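Local coordinates for uncharacterized protein (Bacteroides thetaiotaomicron VPI-5482, PDB 2RLD) that is of unknown function but belongs to the four-helix-bundle family of 23S rRNA-intervening sequence proteins and binds calcium, at residues N9-K14 and T105-L110; V20-L25 and E98-D103; K40-S45 and N77-W82; T47-N52 and N70-E75. One frame throughout, in Å; residues are numbered along the deposited sequence.

Contact 1: N9-K14 and T105-L110; sequences NVVKDK and TEINKL. With CA (calcium ion), chain R.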
loop_
_atom_site.group_PDB
_atom_site.type_symbol
_atom_site.label_atom_id
_atom_site.label_comp_id
_atom_site.label_asym_id
_atom_site.label_seq_id
_atom_site.Cartn_x
_atom_site.Cartn_y
_atom_site.Cartn_z
ATOM N N ASN C 9 -21.349 -18.567 -14.595
ATOM C CA ASN C 9 -21.839 -19.000 -13.277
ATOM C C ASN C 9 -20.860 -19.944 -12.608
ATOM O O ASN C 9 -20.682 -19.921 -11.381
ATOM C CB ASN C 9 -23.181 -19.726 -13.398
ATOM C CG ASN C 9 -24.169 -18.967 -14.225
ATOM O OD1 ASN C 9 -24.005 -18.866 -15.443
ATOM N ND2 ASN C 9 -25.189 -18.415 -13.585
ATOM N N VAL C 10 -20.258 -20.805 -13.425
ATOM C CA VAL C 10 -19.250 -21.731 -12.943
ATOM C C VAL C 10 -17.962 -21.020 -12.538
ATOM O O VAL C 10 -17.368 -21.371 -11.521
ATOM C CB VAL C 10 -18.944 -22.819 -13.987
ATOM C CG1 VAL C 10 -17.684 -23.620 -13.592
ATOM C CG2 VAL C 10 -20.159 -23.729 -14.147
ATOM N N VAL C 11 -17.528 -20.015 -13.294
ATOM C CA VAL C 11 -16.283 -19.332 -12.924
ATOM C C VAL C 11 -16.450 -18.534 -11.622
ATOM O O VAL C 11 -15.499 -18.411 -10.855
ATOM C CB VAL C 11 -15.707 -18.443 -14.064
ATOM C CG1 VAL C 11 -16.490 -17.132 -14.207
ATOM C CG2 VAL C 11 -14.227 -18.176 -13.814
ATOM N N LYS C 12 -17.648 -18.009 -11.372
ATOM C CA LYS C 12 -17.944 -17.360 -10.099
ATOM C C LYS C 12 -17.767 -18.343 -8.956
ATOM O O LYS C 12 -17.027 -18.068 -8.010
ATOM C CB LYS C 12 -19.375 -16.810 -10.079
ATOM C CG LYS C 12 -19.787 -16.234 -8.736
ATOM N N ASP C 13 -18.459 -19.481 -9.012
ATOM C CA ASP C 13 -18.319 -20.474 -7.944
ATOM C C ASP C 13 -16.856 -20.943 -7.780
ATOM O O ASP C 13 -16.349 -21.063 -6.663
ATOM C CB ASP C 13 -19.215 -21.685 -8.179
ATOM C CG ASP C 13 -19.066 -22.730 -7.077
ATOM O OD1 ASP C 13 -19.428 -22.424 -5.930
ATOM O OD2 ASP C 13 -18.551 -23.841 -7.342
ATOM N N LYS C 14 -16.175 -21.190 -8.893
ATOM C CA LYS C 14 -14.774 -21.624 -8.806
ATOM C C LYS C 14 -13.906 -20.569 -8.145
ATOM O O LYS C 14 -12.981 -20.903 -7.418
ATOM C CB LYS C 14 -14.209 -21.932 -10.189
ATOM C CG LYS C 14 -14.913 -23.063 -10.892
ATOM C CD LYS C 14 -14.668 -24.399 -10.258
ATOM C CE LYS C 14 -14.967 -25.522 -11.262
ATOM N NZ LYS C 14 -14.967 -26.850 -10.606
ATOM N N THR C 105 -5.415 -22.061 -12.938
ATOM C CA THR C 105 -5.345 -22.052 -14.386
ATOM C C THR C 105 -6.693 -22.468 -15.002
ATOM O O THR C 105 -7.050 -22.038 -16.112
ATOM C CB THR C 105 -4.159 -22.904 -14.885
ATOM O OG1 THR C 105 -4.265 -24.222 -14.362
ATOM C CG2 THR C 105 -2.840 -22.306 -14.413
ATOM N N GLU C 106 -7.459 -23.280 -14.276
ATOM C CA GLU C 106 -8.842 -23.572 -14.671
ATOM C C GLU C 106 -9.648 -22.282 -14.771
ATOM O O GLU C 106 -10.458 -22.131 -15.666
ATOM C CB GLU C 106 -9.492 -24.536 -13.673
ATOM C CG GLU C 106 -10.953 -24.827 -13.923
ATOM C CD GLU C 106 -11.550 -25.790 -12.895
ATOM O OE1 GLU C 106 -11.109 -25.784 -11.716
ATOM O OE2 GLU C 106 -12.458 -26.564 -13.273
ATOM N N ILE C 107 -9.444 -21.357 -13.824
ATOM C CA ILE C 107 -10.137 -20.069 -13.840
ATOM C C ILE C 107 -9.679 -19.205 -15.016
ATOM O O ILE C 107 -10.515 -18.566 -15.681
ATOM C CB ILE C 107 -9.992 -19.326 -12.463
ATOM C CG1 ILE C 107 -10.798 -20.059 -11.388
ATOM C CG2 ILE C 107 -10.391 -17.846 -12.556
ATOM C CD1 ILE C 107 -10.491 -19.604 -9.984
ATOM N N ASN C 108 -8.372 -19.194 -15.289
ATOM C CA ASN C 108 -7.852 -18.522 -16.485
ATOM C C ASN C 108 -8.619 -18.920 -17.749
ATOM O O ASN C 108 -9.033 -18.080 -18.551
ATOM C CB ASN C 108 -6.394 -18.889 -16.724
ATOM C CG ASN C 108 -5.443 -18.172 -15.809
ATOM O OD1 ASN C 108 -5.739 -17.946 -14.647
ATOM N ND2 ASN C 108 -4.270 -17.815 -16.339
ATOM N N LYS C 109 -8.784 -20.226 -17.908
ATOM C CA LYS C 109 -9.341 -20.811 -19.125
ATOM C C LYS C 109 -10.791 -20.349 -19.314
ATOM O O LYS C 109 -11.196 -19.942 -20.409
ATOM C CB LYS C 109 -9.268 -22.324 -18.987
ATOM C CG LYS C 109 -9.772 -23.117 -20.166
ATOM C CD LYS C 109 -9.723 -24.611 -19.868
ATOM C CE LYS C 109 -10.500 -24.963 -18.610
ATOM N NZ LYS C 109 -11.232 -26.247 -18.728
ATOM N N LEU C 110 -11.563 -20.395 -18.232
ATOM C CA LEU C 110 -12.966 -20.008 -18.293
ATOM C C LEU C 110 -13.104 -18.497 -18.563
ATOM O O LEU C 110 -13.923 -18.060 -19.405
ATOM C CB LEU C 110 -13.657 -20.398 -16.985
ATOM C CG LEU C 110 -13.671 -21.907 -16.694
ATOM C CD1 LEU C 110 -14.106 -22.229 -15.248
ATOM C CD2 LEU C 110 -14.569 -22.597 -17.708
HETATM CA CA CA R . -24.821 -17.954 -17.468
HETATM O O HOH W 1 -27.250 -18.217 -16.619
HETATM O O HOH W 2 -25.491 -15.629 -16.433
#
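Lys14 and Glu106 meet at the margin of the packing between helices 7-32 and 94-116, in a long salt bridge of 3.7 Å from Lys14 NZ to Glu106 OE2. Lys14 CE lies still nearer, 3.4 Å from Glu106 OE2, where the two side chains cross at about a right angle. Beneath the charges the contact is aliphatic. Val11 CG2 rests 3.9 Å from Leu110 CB and 4.1 Å from Ile107 CG2, beta-branched against beta-branched in the latter pair, while Val10 CG1 touches Leu110 CD1 more loosely. Ile107 CD1 reaches the carbonyl of Lys14. An alanine in place of Lys14 would probably leave Glu106 without this charged mate and strip the aliphatic cover from the carboxylate. Nearer the start of helix 7-32, Asn9 OD1 binds calcium at 2.4 Å, with Asp5 and Asp8 completing the protein ligands. So long an ion pair probably adds modest electrostatic attraction to an interface held mainly by apolar packing.

Contact 2: V20-L25 and E98-D103; sequences VRIVNL and ESINND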
loop_
_atom_site.group_PDB
_atom_site.type_symbol
_atom_site.label_atom_id
_atom_site.label_comp_id
_atom_site.label_asym_id
_atom_site.label_seq_id
_atom_site.Cartn_x
_atom_site.Cartn_y
_atom_site.Cartn_z
ATOM N N VAL C 20 -11.067 -19.214 -0.956
ATOM C CA VAL C 20 -10.975 -19.921 0.318
ATOM C C VAL C 20 -9.617 -20.700 0.398
ATOM O O VAL C 20 -8.920 -20.690 1.424
ATOM C CB VAL C 20 -12.152 -20.885 0.502
ATOM C CG1 VAL C 20 -11.884 -21.823 1.694
ATOM C CG2 VAL C 20 -13.523 -20.106 0.673
ATOM N N ARG C 21 -9.245 -21.346 -0.686
ATOM C CA ARG C 21 -7.969 -22.032 -0.739
ATOM C C ARG C 21 -6.823 -21.027 -0.540
ATOM O O ARG C 21 -5.843 -21.326 0.151
ATOM C CB ARG C 21 -7.802 -22.753 -2.068
ATOM C CG ARG C 21 -8.808 -23.893 -2.276
ATOM C CD ARG C 21 -8.212 -24.959 -3.210
ATOM N NE ARG C 21 -7.133 -25.719 -2.582
ATOM C CZ ARG C 21 -6.313 -26.538 -3.245
ATOM N NH1 ARG C 21 -6.434 -26.691 -4.562
ATOM N NH2 ARG C 21 -5.349 -27.176 -2.600
ATOM N N ILE C 22 -6.944 -19.840 -1.139
ATOM C CA ILE C 22 -5.934 -18.807 -0.977
ATOM C C ILE C 22 -5.840 -18.333 0.480
ATOM O O ILE C 22 -4.731 -18.104 1.013
ATOM C CB ILE C 22 -6.168 -17.661 -1.982
ATOM C CG1 ILE C 22 -5.835 -18.146 -3.397
ATOM C CG2 ILE C 22 -5.347 -16.396 -1.570
ATOM C CD1 ILE C 22 -4.315 -18.439 -3.589
ATOM N N VAL C 23 -6.980 -18.206 1.141
ATOM C CA VAL C 23 -6.963 -17.893 2.576
ATOM C C VAL C 23 -6.215 -18.963 3.361
ATOM O O VAL C 23 -5.393 -18.660 4.246
ATOM C CB VAL C 23 -8.372 -17.646 3.139
ATOM C CG1 VAL C 23 -8.383 -17.554 4.650
ATOM C CG2 VAL C 23 -8.950 -16.384 2.584
ATOM N N ASN C 24 -6.501 -20.224 3.077
ATOM C CA ASN C 24 -5.773 -21.310 3.754
ATOM C C ASN C 24 -4.270 -21.303 3.485
ATOM O O ASN C 24 -3.453 -21.553 4.400
ATOM C CB ASN C 24 -6.399 -22.656 3.381
ATOM C CG ASN C 24 -7.749 -22.881 4.044
ATOM O OD1 ASN C 24 -8.065 -22.280 5.068
ATOM N ND2 ASN C 24 -8.546 -23.778 3.462
ATOM N N LEU C 25 -3.884 -21.012 2.241
ATOM C CA LEU C 25 -2.492 -20.899 1.886
ATOM C C LEU C 25 -1.824 -19.769 2.638
ATOM O O LEU C 25 -0.675 -19.893 3.049
ATOM C CB LEU C 25 -2.331 -20.686 0.382
ATOM C CG LEU C 25 -0.887 -20.540 -0.108
ATOM C CD1 LEU C 25 -0.045 -21.815 0.180
ATOM C CD2 LEU C 25 -0.868 -20.169 -1.609
ATOM N N GLU C 98 0.943 -27.776 -7.425
ATOM C CA GLU C 98 0.151 -28.332 -8.521
ATOM C C GLU C 98 -1.334 -28.227 -8.238
ATOM O O GLU C 98 -2.096 -27.860 -9.113
ATOM C CB GLU C 98 0.552 -29.772 -8.827
ATOM C CG GLU C 98 1.927 -29.836 -9.467
ATOM C CD GLU C 98 2.236 -31.157 -10.144
ATOM O OE1 GLU C 98 1.533 -32.169 -9.891
ATOM O OE2 GLU C 98 3.206 -31.172 -10.935
ATOM N N SER C 99 -1.730 -28.542 -7.009
ATOM C CA SER C 99 -3.128 -28.511 -6.619
ATOM C C SER C 99 -3.739 -27.123 -6.782
ATOM O O SER C 99 -4.795 -26.979 -7.388
ATOM C CB SER C 99 -3.260 -28.986 -5.167
ATOM O OG SER C 99 -4.617 -29.114 -4.791
ATOM N N ILE C 100 -3.058 -26.108 -6.259
ATOM C CA ILE C 100 -3.591 -24.749 -6.219
ATOM C C ILE C 100 -3.445 -24.135 -7.604
ATOM O O ILE C 100 -4.356 -23.473 -8.098
ATOM C CB ILE C 100 -2.886 -23.873 -5.141
ATOM C CG1 ILE C 100 -3.073 -24.484 -3.764
ATOM C CG2 ILE C 100 -3.442 -22.470 -5.147
ATOM C CD1 ILE C 100 -2.191 -23.870 -2.689
ATOM N N ASN C 101 -2.314 -24.386 -8.257
ATOM C CA ASN C 101 -2.089 -23.798 -9.575
ATOM C C ASN C 101 -3.049 -24.338 -10.636
ATOM O O ASN C 101 -3.459 -23.606 -11.529
ATOM C CB ASN C 101 -0.640 -23.997 -10.024
ATOM C CG ASN C 101 -0.317 -23.215 -11.289
ATOM O OD1 ASN C 101 -0.287 -21.988 -11.276
ATOM N ND2 ASN C 101 -0.082 -23.924 -12.382
ATOM N N ASN C 102 -3.403 -25.613 -10.535
ATOM C CA ASN C 102 -4.371 -26.212 -11.433
ATOM C C ASN C 102 -5.735 -25.555 -11.270
ATOM O O ASN C 102 -6.419 -25.322 -12.254
ATOM C CB ASN C 102 -4.489 -27.713 -11.184
ATOM C CG ASN C 102 -3.321 -28.494 -11.754
ATOM O OD1 ASN C 102 -2.533 -27.968 -12.552
ATOM N ND2 ASN C 102 -3.193 -29.752 -11.338
ATOM N N ASP C 103 -6.119 -25.238 -10.036
ATOM C CA ASP C 103 -7.380 -24.521 -9.809
ATOM C C ASP C 103 -7.317 -23.100 -10.403
ATOM O O ASP C 103 -8.315 -22.585 -10.953
ATOM C CB ASP C 103 -7.698 -24.475 -8.310
ATOM C CG ASP C 103 -8.157 -25.813 -7.754
ATOM O OD1 ASP C 103 -8.349 -26.747 -8.547
ATOM O OD2 ASP C 103 -8.381 -25.918 -6.518
#
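Arg21 lays its guanidinium against helix 94-116, and Ser99 OG accepts from both end nitrogens, at 3.0 Å from Arg21 NH1 and likewise 3.0 Å from Arg21 NH2. The hydroxyl oxygen lies close to the guanidinium plane. Arg21 NH1 also donates to Asp103 OD2 at 2.9 Å in a salt bridge; the carboxylate is turned 69° from the guanidinium, and NH1 comes from above the carboxylate plane. A weak bond from NH1 reaches the carbonyl of Ser99. Over one face of the guanidinium, toward its rim, sits Ile100 CG1, 3.7 Å from Arg21 NH2. The arginine chain bends at its third torsion (chi3 71°), which sets NE, and a serine is small enough to admit the flat group. Farther in, Ile100 CD1 meets both methyls of Leu25, at 4.1 Å from Leu25 CD2, and Leu83 and Phe18 continue this apolar layer. Asp103 is a calcium ligand in a structure of this protein, though no ion is bound to it here; its bond to Arg21 would probably temper the carboxylate's negative charge.

Contact 3: K40-S45 and N77-W82; sequences KQILRS and NETEYW. With EDO (1,2-ethanediol), chain L.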
loop_
_atom_site.group_PDB
_atom_site.type_symbol
_atom_site.label_atom_id
_atom_site.label_comp_id
_atom_site.label_asym_id
_atom_site.label_seq_id
_atom_site.Cartn_x
_atom_site.Cartn_y
_atom_site.Cartn_z
ATOM N N LYS C 40 1.232 -11.991 1.707
ATOM C CA LYS C 40 0.269 -10.883 1.644
ATOM C C LYS C 40 -0.084 -10.535 0.209
ATOM O O LYS C 40 -1.255 -10.265 -0.110
ATOM C CB LYS C 40 0.808 -9.655 2.359
ATOM C CG LYS C 40 1.219 -9.892 3.751
ATOM N N GLN C 41 0.901 -10.609 -0.674
ATOM C CA GLN C 41 0.685 -10.300 -2.087
ATOM C C GLN C 41 -0.301 -11.285 -2.693
ATOM O O GLN C 41 -1.253 -10.894 -3.363
ATOM C CB GLN C 41 1.973 -10.330 -2.872
ATOM C CG GLN C 41 2.979 -9.279 -2.481
ATOM C CD GLN C 41 2.780 -7.990 -3.197
ATOM O OE1 GLN C 41 1.644 -7.573 -3.435
ATOM N NE2 GLN C 41 3.884 -7.331 -3.551
ATOM N N ILE C 42 -0.122 -12.575 -2.409
ATOM C CA ILE C 42 -0.965 -13.591 -3.029
ATOM C C ILE C 42 -2.333 -13.688 -2.372
ATOM O O ILE C 42 -3.308 -14.067 -3.032
ATOM C CB ILE C 42 -0.256 -14.982 -3.079
ATOM C CG1 ILE C 42 -0.922 -15.856 -4.145
ATOM C CG2 ILE C 42 -0.207 -15.658 -1.716
ATOM C CD1 ILE C 42 -0.337 -17.252 -4.278
ATOM N N LEU C 43 -2.434 -13.343 -1.089
ATOM C CA LEU C 43 -3.747 -13.220 -0.466
ATOM C C LEU C 43 -4.588 -12.207 -1.222
ATOM O O LEU C 43 -5.748 -12.455 -1.548
ATOM C CB LEU C 43 -3.604 -12.779 0.987
ATOM C CG LEU C 43 -4.927 -12.526 1.713
ATOM C CD1 LEU C 43 -5.795 -13.783 1.796
ATOM C CD2 LEU C 43 -4.603 -11.954 3.104
ATOM N N ARG C 44 -3.976 -11.075 -1.542
ATOM C CA ARG C 44 -4.663 -10.023 -2.278
ATOM C C ARG C 44 -5.026 -10.438 -3.707
ATOM O O ARG C 44 -6.195 -10.331 -4.123
ATOM C CB ARG C 44 -3.822 -8.746 -2.302
ATOM C CG ARG C 44 -4.511 -7.563 -2.991
ATOM N N SER C 45 -4.058 -10.925 -4.470
ATOM C CA SER C 45 -4.328 -11.245 -5.856
ATOM C C SER C 45 -5.291 -12.422 -5.955
ATOM O O SER C 45 -6.244 -12.364 -6.719
ATOM C CB SER C 45 -3.032 -11.472 -6.662
ATOM O OG SER C 45 -2.319 -12.645 -6.299
ATOM N N ASN C 77 -3.425 -14.240 -13.196
ATOM C CA ASN C 77 -2.059 -14.317 -13.668
ATOM C C ASN C 77 -1.053 -13.881 -12.634
ATOM O O ASN C 77 -0.015 -14.541 -12.474
ATOM C CB ASN C 77 -1.884 -13.547 -14.955
ATOM C CG ASN C 77 -2.243 -14.378 -16.138
ATOM O OD1 ASN C 77 -1.435 -15.201 -16.578
ATOM N ND2 ASN C 77 -3.459 -14.213 -16.643
ATOM N N GLU C 78 -1.362 -12.827 -11.884
ATOM C CA GLU C 78 -0.440 -12.426 -10.803
ATOM C C GLU C 78 -0.328 -13.526 -9.745
ATOM O O GLU C 78 0.768 -13.829 -9.250
ATOM C CB GLU C 78 -0.878 -11.113 -10.164
ATOM C CG GLU C 78 0.195 -10.610 -9.211
ATOM C CD GLU C 78 -0.188 -9.405 -8.398
ATOM O OE1 GLU C 78 -1.064 -8.627 -8.841
ATOM O OE2 GLU C 78 0.410 -9.244 -7.308
ATOM N N THR C 79 -1.454 -14.135 -9.426
ATOM C CA THR C 79 -1.497 -15.212 -8.428
ATOM C C THR C 79 -0.590 -16.359 -8.898
ATOM O O THR C 79 0.142 -16.937 -8.108
ATOM C CB THR C 79 -2.954 -15.711 -8.216
ATOM O OG1 THR C 79 -3.780 -14.633 -7.738
ATOM C CG2 THR C 79 -3.008 -16.874 -7.221
ATOM N N GLU C 80 -0.667 -16.683 -10.181
ATOM C CA GLU C 80 0.171 -17.747 -10.779
ATOM C C GLU C 80 1.663 -17.410 -10.668
ATOM O O GLU C 80 2.492 -18.279 -10.432
ATOM C CB GLU C 80 -0.319 -18.021 -12.207
ATOM C CG GLU C 80 -1.654 -18.804 -12.145
ATOM C CD GLU C 80 -2.676 -18.451 -13.214
ATOM O OE1 GLU C 80 -2.302 -17.818 -14.225
ATOM O OE2 GLU C 80 -3.868 -18.801 -13.014
ATOM N N TYR C 81 1.993 -16.137 -10.818
ATOM C CA TYR C 81 3.363 -15.660 -10.604
ATOM C C TYR C 81 3.794 -15.953 -9.180
ATOM O O TYR C 81 4.850 -16.552 -8.945
ATOM C CB TYR C 81 3.442 -14.144 -10.867
ATOM C CG TYR C 81 4.759 -13.478 -10.424
ATOM C CD1 TYR C 81 5.896 -13.533 -11.202
ATOM C CD2 TYR C 81 4.818 -12.784 -9.234
ATOM C CE1 TYR C 81 7.090 -12.912 -10.782
ATOM C CE2 TYR C 81 6.002 -12.181 -8.786
ATOM C CZ TYR C 81 7.130 -12.260 -9.561
ATOM O OH TYR C 81 8.269 -11.611 -9.128
ATOM N N TRP C 82 2.976 -15.539 -8.217
ATOM C CA TRP C 82 3.359 -15.754 -6.805
ATOM C C TRP C 82 3.466 -17.247 -6.499
ATOM O O TRP C 82 4.397 -17.667 -5.800
ATOM C CB TRP C 82 2.401 -15.050 -5.807
ATOM C CG TRP C 82 2.472 -13.546 -5.897
ATOM C CD1 TRP C 82 1.495 -12.688 -6.353
ATOM C CD2 TRP C 82 3.598 -12.732 -5.562
ATOM N NE1 TRP C 82 1.963 -11.383 -6.303
ATOM C CE2 TRP C 82 3.248 -11.389 -5.837
ATOM C CE3 TRP C 82 4.885 -13.015 -5.058
ATOM C CZ2 TRP C 82 4.125 -10.338 -5.625
ATOM C CZ3 TRP C 82 5.739 -11.962 -4.819
ATOM C CH2 TRP C 82 5.360 -10.635 -5.118
HETATM C C1 EDO L . 2.326 -6.463 -6.463
HETATM O O1 EDO L . 3.351 -5.502 -6.229
HETATM C C2 EDO L . 1.998 -6.448 -7.943
HETATM O O2 EDO L . 0.790 -5.726 -8.166
HETATM O O HOH W 3 -1.086 -8.547 -4.859
#
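Helices 38-57 and 62-88 form an antiparallel hairpin of the four-helix bundle, and here Trp82 fills the groove between them. Gln41 CB lies over the indole face, offset toward the rim, 3.8 Å from the centroid of the five-membered ring in a CH-pi contact, with Gln41 CG at the rim of the six-membered ring, 3.5 Å from Trp82 CZ2. The glutamine bends at its second torsion (chi2 -87°), which carries CD to within 3.6 Å of Trp82 CZ2, and its amide lies 30° from the indole plane. On the opposite face, Tyr81 CD2 stands over the centre. The indole N-H is fixed in its own plane: Trp82 NE1 donates to Glu78 OE2 at 2.8 Å, almost straight at 170°, using the anti lone pair of the carboxylate. Deeper in, Ile42 CG1 packs at 3.8 Å against Trp82 CB and touches Thr79 CG2. Ser45 OG donates to Thr79 OG1 at 2.9 Å; the threonine hydroxyl is also bonded to the carbonyl of Glu75, so two small hydroxyls pair where the helices come close. An alanine at Trp82 would probably open a gap beside Gln41 and leave Glu78 without its indole N-H partner. Tyr81 and Trp82 also pack on a third subunit, where Tyr81 OH bonds to the carbonyl of Thr47. The buried hairpin of the four-helix bundle thus carries its tryptophan from the helix-helix packing to the contact with that subunit.

Contact 4: T47-N52 and N70-E75; sequences TSIGAN and NIALKE. With EDO (1,2-ethanediol), chain S.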
loop_
_atom_site.group_PDB
_atom_site.type_symbol
_atom_site.label_atom_id
_atom_site.label_comp_id
_atom_site.label_asym_id
_atom_site.label_seq_id
_atom_site.Cartn_x
_atom_site.Cartn_y
_atom_site.Cartn_z
ATOM N N THR C 47 -7.606 -13.615 -3.871
ATOM C CA THR C 47 -8.988 -13.328 -3.465
ATOM C C THR C 47 -9.642 -12.264 -4.333
ATOM O O THR C 47 -10.887 -12.207 -4.438
ATOM C CB THR C 47 -9.071 -12.909 -1.949
ATOM O OG1 THR C 47 -8.309 -11.717 -1.760
ATOM C CG2 THR C 47 -8.583 -14.057 -1.044
ATOM N N SER C 48 -8.828 -11.469 -5.031
ATOM C CA SER C 48 -9.338 -10.395 -5.897
ATOM C C SER C 48 -9.920 -10.939 -7.211
ATOM O O SER C 48 -10.705 -10.254 -7.867
ATOM C CB SER C 48 -8.256 -9.361 -6.193
ATOM O OG SER C 48 -7.879 -8.640 -5.016
ATOM N N ILE C 49 -9.507 -12.140 -7.614
ATOM C CA ILE C 49 -10.100 -12.793 -8.799
ATOM C C ILE C 49 -11.638 -12.819 -8.618
ATOM O O ILE C 49 -12.384 -12.241 -9.418
ATOM C CB ILE C 49 -9.555 -14.231 -8.999
ATOM C CG1 ILE C 49 -8.020 -14.242 -9.100
ATOM C CG2 ILE C 49 -10.158 -14.917 -10.252
ATOM C CD1 ILE C 49 -7.425 -15.657 -9.064
ATOM N N GLY C 50 -12.109 -13.415 -7.515
ATOM C CA GLY C 50 -13.571 -13.520 -7.258
ATOM C C GLY C 50 -14.249 -12.173 -7.091
ATOM O O GLY C 50 -15.390 -11.983 -7.536
ATOM N N ALA C 51 -13.561 -11.237 -6.442
ATOM C CA ALA C 51 -14.120 -9.920 -6.210
ATOM C C ALA C 51 -14.412 -9.190 -7.551
ATOM O O ALA C 51 -15.436 -8.535 -7.708
ATOM C CB ALA C 51 -13.190 -9.087 -5.322
ATOM N N ASN C 52 -13.515 -9.305 -8.505
ATOM C CA ASN C 52 -13.739 -8.687 -9.797
ATOM C C ASN C 52 -14.796 -9.391 -10.604
ATOM O O ASN C 52 -15.533 -8.734 -11.356
ATOM C CB ASN C 52 -12.435 -8.610 -10.588
ATOM C CG ASN C 52 -11.589 -7.452 -10.133
ATOM O OD1 ASN C 52 -11.855 -6.310 -10.535
ATOM N ND2 ASN C 52 -10.581 -7.719 -9.289
ATOM N N ASN C 70 -11.505 -9.063 -17.390
ATOM C CA ASN C 70 -10.097 -8.909 -17.738
ATOM C C ASN C 70 -9.253 -8.568 -16.526
ATOM O O ASN C 70 -8.112 -9.035 -16.421
ATOM C CB ASN C 70 -9.920 -7.826 -18.793
ATOM C CG ASN C 70 -8.491 -7.782 -19.356
ATOM O OD1 ASN C 70 -7.757 -6.820 -19.123
ATOM N ND2 ASN C 70 -8.103 -8.823 -20.109
ATOM N N ILE C 71 -9.802 -7.766 -15.608
ATOM C CA ILE C 71 -9.114 -7.523 -14.325
ATOM C C ILE C 71 -9.033 -8.814 -13.485
ATOM O O ILE C 71 -7.987 -9.101 -12.890
ATOM C CB ILE C 71 -9.784 -6.420 -13.486
ATOM C CG1 ILE C 71 -9.837 -5.094 -14.252
ATOM C CG2 ILE C 71 -9.013 -6.198 -12.156
ATOM C CD1 ILE C 71 -10.710 -4.042 -13.554
ATOM N N ALA C 72 -10.094 -9.626 -13.484
ATOM C CA ALA C 72 -10.043 -10.957 -12.826
ATOM C C ALA C 72 -8.924 -11.827 -13.413
ATOM O O ALA C 72 -8.163 -12.476 -12.690
ATOM C CB ALA C 72 -11.394 -11.682 -12.966
ATOM N N LEU C 73 -8.814 -11.807 -14.744
ATOM C CA LEU C 73 -7.762 -12.560 -15.413
ATOM C C LEU C 73 -6.350 -12.073 -15.021
ATOM O O LEU C 73 -5.410 -12.866 -14.878
ATOM C CB LEU C 73 -7.943 -12.447 -16.921
ATOM C CG LEU C 73 -6.945 -13.210 -17.774
ATOM C CD1 LEU C 73 -6.877 -14.680 -17.345
ATOM C CD2 LEU C 73 -7.332 -13.050 -19.241
ATOM N N LYS C 74 -6.217 -10.762 -14.866
ATOM C CA LYS C 74 -4.959 -10.162 -14.442
ATOM C C LYS C 74 -4.567 -10.698 -13.087
ATOM O O LYS C 74 -3.398 -11.060 -12.829
ATOM C CB LYS C 74 -5.114 -8.656 -14.335
ATOM C CG LYS C 74 -3.851 -7.916 -13.899
ATOM C CD LYS C 74 -4.051 -6.402 -13.959
ATOM C CE LYS C 74 -4.965 -5.870 -12.820
ATOM N NZ LYS C 74 -4.206 -5.797 -11.533
ATOM N N GLU C 75 -5.553 -10.708 -12.210
ATOM C CA GLU C 75 -5.347 -11.164 -10.825
ATOM C C GLU C 75 -5.002 -12.663 -10.787
ATOM O O GLU C 75 -4.132 -13.099 -10.025
ATOM C CB GLU C 75 -6.577 -10.831 -9.979
ATOM C CG GLU C 75 -6.868 -9.332 -9.802
ATOM C CD GLU C 75 -5.848 -8.570 -8.951
ATOM O OE1 GLU C 75 -4.803 -9.124 -8.554
ATOM O OE2 GLU C 75 -6.131 -7.387 -8.653
HETATM C C1 EDO S . -10.966 -7.705 -3.075
HETATM O O1 EDO S . -10.323 -7.584 -4.357
HETATM C C2 EDO S . -10.618 -9.055 -2.450
HETATM O O2 EDO S . -9.197 -9.171 -2.223
HETATM O O HOH W 4 -8.555 -5.944 -8.386
#
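The helical segments 47-52 and 70-75 run almost exactly antiparallel, at 173°, with axes only 8.0 Å apart and the CA atoms of Ile49 and Ala72 4.4 Å from each other. Ala72 suits so close an approach: its CB meets the carbonyl of Ile49 and lies 4.0 Å from Asn52 CB. Ile49 CG1 runs past Glu75 in the opposite sense, 3.8 Å from Glu75 CB, while the rest of the isoleucine faces Phe18 and Ile107. This is the tight part of the hairpin made by helices 38-57 and 62-88 in the four-helix bundle, with the other two helices covering its inner side. Toward the outer side, Asn52 crosses Ile71 at about a right angle, and its OD1 comes 3.3 Å from Ile71 CG2. Its amide is tied back to its own helix, Asn52 ND2 donating to Ser48 O at 2.9 Å; that oxygen also accepts from Asn52 N, the two donors lying on opposite faces of the carbonyl plane. A water takes a second bond from Asn52 ND2 and donates to Glu75 OE2, 2.8 Å from each, which joins the polar ends across the helices. The glutamate bends at its second torsion (chi2 -68°), which sets CD against Ser48 CB, 3.7 Å from Glu75 CD. Ser48 OG is bonded to the carbonyl of Arg44 and accepts from a bound ethanediol, and Lys74 forms a salt bridge with Glu55 of a third subunit.

The four contacts sample two antiparallel helix pairs of a single four-helix bundle. Contacts 1 and 2, with centres 13 Å apart, join the first helix, 7-32, to the last, 94-116; contacts 3 and 4, 10 Å apart, join the middle helices 38-57 and 62-88. Along the chain, the middle pair thus lies within the span bracketed by the outer one. The pairs meet in the core: Ile107 of contact 1 packs on Ile49 of contact 4, and Ile22 and Leu25 of contact 2 touch Ile42 of contact 3. Contacts 1 and 3, 16 Å apart, lie on opposite sides of the chain's centre. One apolar interior therefore unites all four helices, while outward-facing residues engage neighbouring subunits.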